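Local coordinates for TatD-related deoxyribonuclease (Thermotoga maritima, PDB 1J6O), which probably acts as a metal-dependent DNA nuclease of the TatD family, hydrolysing phosphodiester bonds in DNA, at residues I209-F223 with N228-I240. Sequence-based numbering, arbitrary orientation.
Sequences IVLETDCPFLPPQPF and NEPKYLKYVVETI
Leu211 packs its two methyls against Leu233, Val236, Val237 and Ile240 of helix 233-240. Leu211 CD1 lies 3.5 Å from Val237 CG2, closer than carbons normally pack, while Leu211 CD2 reaches CD1 of Ile240; branched aliphatic residues suit this buried layer because they interlock without needing polar partners. Strand 209-211 and helix 233-240 run roughly antiparallel (148°), as expected where the last strand of a TIM barrel passes through its loop into the helix that covers it. That loop carries Asp214, a predicted metal ligand, and begins at Glu212, whose carboxylate is hydrogen-bonded to His164, another predicted ligand. Asn228 ties the loop down from the other segment: its backbone N donates to Pro216 O (3.0 Å), and Asn228 ND2 gives a fairly straight bond (157°) to Phe217 O at 2.8 Å. With CG anti to the backbone N (chi1 -167°), the amide reaches in among the loop carbonyls, a task for a short side chain with an N-H donor. Toward solvent, aromatic rings and prolines replace the aliphatic packing, and Phe223, Tyr232 and Tyr235 stay partly exposed. Phe223 lies flat on Tyr232, centroids 4.0 Å apart and planes 9° from parallel, and its edge meets Tyr235 CE2. Replacing Phe223 with an alanine would probably uncover one face of Tyr232 and leave that ring freer to turn. Prolines, rigid and apolar, suit this edge: Pro220 lays CG against Tyr232 CB and CB against Tyr235 CB, and Pro222 sets CG over the Tyr235 ring, 3.8 Å from its centroid, in a CH-pi contact.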
# COMPACT_ATOMS: atom_id res chain seq x y z
N ILE A 209 6.84 9.19 -3.88
CA ILE A 209 5.57 8.88 -3.24
C ILE A 209 4.48 8.34 -4.16
O ILE A 209 4.48 8.60 -5.36
CB ILE A 209 4.98 10.14 -2.58
CG1 ILE A 209 4.76 11.21 -3.63
CG2 ILE A 209 5.95 10.71 -1.51
CD1 ILE A 209 4.01 12.42 -3.13
N VAL A 210 3.57 7.55 -3.58
CA VAL A 210 2.46 7.01 -4.34
C VAL A 210 1.26 7.33 -3.44
O VAL A 210 1.44 7.58 -2.24
CB VAL A 210 2.51 5.50 -4.59
CG1 VAL A 210 3.52 5.21 -5.69
CG2 VAL A 210 2.79 4.76 -3.27
N LEU A 211 0.07 7.36 -4.02
CA LEU A 211 -1.13 7.66 -3.24
C LEU A 211 -1.81 6.38 -2.79
O LEU A 211 -1.61 5.30 -3.37
CB LEU A 211 -2.14 8.40 -4.11
CG LEU A 211 -1.66 9.59 -4.93
CD1 LEU A 211 -2.73 9.91 -5.98
CD2 LEU A 211 -1.40 10.80 -4.02
N GLU A 212 -2.61 6.49 -1.74
CA GLU A 212 -3.33 5.33 -1.26
C GLU A 212 -4.48 5.82 -0.40
O GLU A 212 -4.48 6.97 0.06
CB GLU A 212 -2.42 4.44 -0.43
CG GLU A 212 -2.16 4.96 0.99
CD GLU A 212 -1.35 3.97 1.80
OE1 GLU A 212 -0.15 3.88 1.52
OE2 GLU A 212 -1.92 3.27 2.68
N THR A 213 -5.48 4.96 -0.23
CA THR A 213 -6.62 5.32 0.61
C THR A 213 -6.65 4.40 1.82
O THR A 213 -7.07 4.82 2.90
CB THR A 213 -8.00 5.09 -0.07
OG1 THR A 213 -8.12 3.70 -0.44
CG2 THR A 213 -8.18 5.98 -1.28
N ASP A 214 -6.20 3.16 1.65
CA ASP A 214 -6.23 2.18 2.72
C ASP A 214 -7.74 2.00 3.02
O ASP A 214 -8.14 1.63 4.13
CB ASP A 214 -5.47 2.65 3.97
CG ASP A 214 -5.17 1.51 4.93
OD1 ASP A 214 -5.22 0.31 4.52
OD2 ASP A 214 -4.85 1.80 6.12
N CYS A 215 -8.60 2.26 2.02
CA CYS A 215 -10.05 2.11 2.25
C CYS A 215 -10.37 0.70 2.76
O CYS A 215 -9.77 -0.28 2.30
CB CYS A 215 -10.83 2.43 0.96
SG CYS A 215 -10.54 1.34 -0.46
N PRO A 216 -11.39 0.55 3.62
CA PRO A 216 -12.28 1.61 4.13
C PRO A 216 -11.72 2.50 5.23
O PRO A 216 -12.42 3.38 5.73
CB PRO A 216 -13.47 0.82 4.64
CG PRO A 216 -12.76 -0.38 5.33
CD PRO A 216 -11.73 -0.76 4.23
N PHE A 217 -10.48 2.29 5.62
CA PHE A 217 -9.88 3.09 6.69
C PHE A 217 -9.36 4.51 6.35
O PHE A 217 -9.20 4.85 5.18
CB PHE A 217 -8.69 2.36 7.30
CG PHE A 217 -8.91 0.91 7.61
CD1 PHE A 217 -9.95 0.49 8.42
CD2 PHE A 217 -8.07 -0.05 7.03
CE1 PHE A 217 -10.18 -0.88 8.66
CE2 PHE A 217 -8.28 -1.39 7.26
CZ PHE A 217 -9.33 -1.82 8.07
N LEU A 218 -9.15 5.30 7.41
CA LEU A 218 -8.60 6.64 7.31
C LEU A 218 -9.02 7.57 6.18
O LEU A 218 -8.21 7.91 5.30
CB LEU A 218 -7.09 6.49 7.24
CG LEU A 218 -6.47 5.58 8.30
CD1 LEU A 218 -5.01 5.21 7.93
CD2 LEU A 218 -6.50 6.31 9.62
N PRO A 219 -10.26 8.03 6.21
CA PRO A 219 -10.84 8.92 5.20
C PRO A 219 -10.17 10.29 5.29
O PRO A 219 -9.62 10.63 6.34
CB PRO A 219 -12.29 8.95 5.60
CG PRO A 219 -12.25 8.79 7.15
CD PRO A 219 -11.24 7.68 7.25
N PRO A 220 -10.12 11.04 4.17
CA PRO A 220 -9.48 12.36 4.25
C PRO A 220 -10.40 13.30 5.03
O PRO A 220 -11.61 13.04 5.17
CB PRO A 220 -9.29 12.78 2.78
CG PRO A 220 -10.32 12.01 2.05
CD PRO A 220 -10.39 10.67 2.76
N GLN A 221 -9.82 14.39 5.53
CA GLN A 221 -10.51 15.40 6.33
C GLN A 221 -11.99 15.71 6.10
O GLN A 221 -12.80 15.64 7.03
CB GLN A 221 -9.74 16.71 6.30
CG GLN A 221 -10.17 17.67 7.40
CD GLN A 221 -10.15 17.02 8.77
OE1 GLN A 221 -9.42 16.07 9.01
NE2 GLN A 221 -10.95 17.55 9.68
N PRO A 222 -12.36 16.08 4.86
CA PRO A 222 -13.78 16.38 4.66
C PRO A 222 -14.72 15.22 4.94
O PRO A 222 -15.93 15.41 4.99
CB PRO A 222 -13.85 16.84 3.21
CG PRO A 222 -12.71 16.14 2.57
CD PRO A 222 -11.61 16.20 3.60
N PHE A 223 -14.17 14.02 5.12
CA PHE A 223 -15.01 12.87 5.38
C PHE A 223 -14.67 12.10 6.64
O PHE A 223 -14.85 10.89 6.68
CB PHE A 223 -14.95 11.92 4.19
CG PHE A 223 -15.62 12.46 2.96
CD1 PHE A 223 -17.01 12.42 2.84
CD2 PHE A 223 -14.87 13.06 1.96
CE1 PHE A 223 -17.64 12.98 1.73
CE2 PHE A 223 -15.48 13.62 0.85
CZ PHE A 223 -16.87 13.58 0.73
N ASN A 228 -13.99 5.22 3.96
CA ASN A 228 -13.11 5.82 2.94
C ASN A 228 -13.26 4.98 1.66
O ASN A 228 -13.66 3.83 1.73
CB ASN A 228 -11.68 5.75 3.45
CG ASN A 228 -10.71 6.63 2.66
OD1 ASN A 228 -11.11 7.43 1.83
ND2 ASN A 228 -9.41 6.46 2.93
N GLU A 229 -13.00 5.58 0.51
CA GLU A 229 -13.08 4.88 -0.77
C GLU A 229 -12.17 5.59 -1.76
O GLU A 229 -11.82 6.77 -1.54
CB GLU A 229 -14.52 4.80 -1.28
CG GLU A 229 -15.19 6.12 -1.53
CD GLU A 229 -16.58 5.91 -2.05
OE1 GLU A 229 -16.70 5.67 -3.27
OE2 GLU A 229 -17.53 5.96 -1.23
N PRO A 230 -11.79 4.91 -2.87
CA PRO A 230 -10.90 5.46 -3.89
C PRO A 230 -11.16 6.85 -4.43
O PRO A 230 -10.22 7.61 -4.58
CB PRO A 230 -10.92 4.40 -4.99
CG PRO A 230 -11.04 3.13 -4.18
CD PRO A 230 -12.16 3.53 -3.21
N LYS A 231 -12.41 7.19 -4.72
CA LYS A 231 -12.66 8.53 -5.25
C LYS A 231 -12.30 9.67 -4.30
O LYS A 231 -12.19 10.81 -4.74
CB LYS A 231 -14.12 8.67 -5.68
CG LYS A 231 -15.08 8.76 -4.52
CD LYS A 231 -16.51 8.89 -5.03
CE LYS A 231 -17.47 8.96 -3.86
NZ LYS A 231 -18.88 8.96 -4.33
N TYR A 232 -12.11 9.38 -3.02
CA TYR A 232 -11.76 10.44 -2.09
C TYR A 232 -10.28 10.73 -2.18
O TYR A 232 -9.78 11.59 -1.47
CB TYR A 232 -12.08 10.08 -0.64
CG TYR A 232 -13.55 9.92 -0.34
CD1 TYR A 232 -14.52 10.55 -1.14
CD2 TYR A 232 -13.98 9.18 0.75
CE1 TYR A 232 -15.88 10.42 -0.84
CE2 TYR A 232 -15.32 9.04 1.05
CZ TYR A 232 -16.27 9.67 0.26
OH TYR A 232 -17.60 9.55 0.58
N LEU A 233 -9.59 10.01 -3.05
CA LEU A 233 -8.16 10.22 -3.21
C LEU A 233 -7.90 11.66 -3.70
O LEU A 233 -6.82 12.20 -3.48
CB LEU A 233 -7.63 9.19 -4.20
CG LEU A 233 -6.20 8.69 -4.07
CD1 LEU A 233 -5.83 8.45 -2.62
CD2 LEU A 233 -6.07 7.44 -4.94
N LYS A 234 -8.89 12.26 -4.36
CA LYS A 234 -8.71 13.63 -4.87
C LYS A 234 -8.28 14.65 -3.80
O LYS A 234 -7.55 15.59 -4.10
CB LYS A 234 -9.99 14.13 -5.54
CG LYS A 234 -11.18 14.22 -4.62
CD LYS A 234 -12.49 14.27 -5.40
CE LYS A 234 -12.76 15.61 -6.03
NZ LYS A 234 -11.75 15.96 -7.06
N TYR A 235 -8.76 14.48 -2.58
CA TYR A 235 -8.44 15.37 -1.48
C TYR A 235 -7.01 15.20 -1.05
O TYR A 235 -6.38 16.17 -0.59
CB TYR A 235 -9.39 15.10 -0.30
CG TYR A 235 -10.83 15.36 -0.69
CD1 TYR A 235 -11.29 16.65 -0.91
CD2 TYR A 235 -11.69 14.30 -0.94
CE1 TYR A 235 -12.59 16.88 -1.38
CE2 TYR A 235 -12.98 14.51 -1.41
CZ TYR A 235 -13.42 15.80 -1.63
OH TYR A 235 -14.69 15.97 -2.13
N VAL A 236 -6.48 13.98 -1.21
CA VAL A 236 -5.10 13.70 -0.84
C VAL A 236 -4.20 14.41 -1.85
O VAL A 236 -3.18 15.01 -1.47
CB VAL A 236 -4.81 12.16 -0.85
CG1 VAL A 236 -3.31 11.88 -0.63
CG2 VAL A 236 -5.64 11.50 0.28
N VAL A 237 -4.56 14.31 -3.12
CA VAL A 237 -3.79 14.95 -4.17
C VAL A 237 -3.83 16.48 -3.96
O VAL A 237 -2.81 17.18 -4.08
CB VAL A 237 -4.38 14.61 -5.55
CG1 VAL A 237 -3.82 15.57 -6.61
CG2 VAL A 237 -4.04 13.15 -5.92
N GLU A 238 -5.02 17.00 -3.65
CA GLU A 238 -5.19 18.43 -3.43
C GLU A 238 -4.22 18.92 -2.38
O GLU A 238 -3.46 19.87 -2.60
CB GLU A 238 -6.62 18.72 -3.01
CG GLU A 238 -6.87 20.14 -2.57
CD GLU A 238 -8.36 20.39 -2.37
OE1 GLU A 238 -9.02 19.53 -1.75
OE2 GLU A 238 -8.85 21.45 -2.84
N THR A 239 -4.20 18.26 -1.23
CA THR A 239 -3.29 18.66 -0.17
C THR A 239 -1.84 18.57 -0.61
O THR A 239 -1.05 19.50 -0.38
CB THR A 239 -3.52 17.81 1.12
OG1 THR A 239 -4.82 18.10 1.64
CG2 THR A 239 -2.47 18.11 2.19
N ILE A 240 -1.46 17.45 -1.24
CA ILE A 240 -0.08 17.30 -1.68
C ILE A 240 0.32 18.42 -2.62
O ILE A 240 1.41 18.98 -2.50
CB ILE A 240 0.16 15.94 -2.36
CG1 ILE A 240 -0.01 14.83 -1.31
CG2 ILE A 240 1.55 15.88 -3.00
CD1 ILE A 240 0.05 13.41 -1.91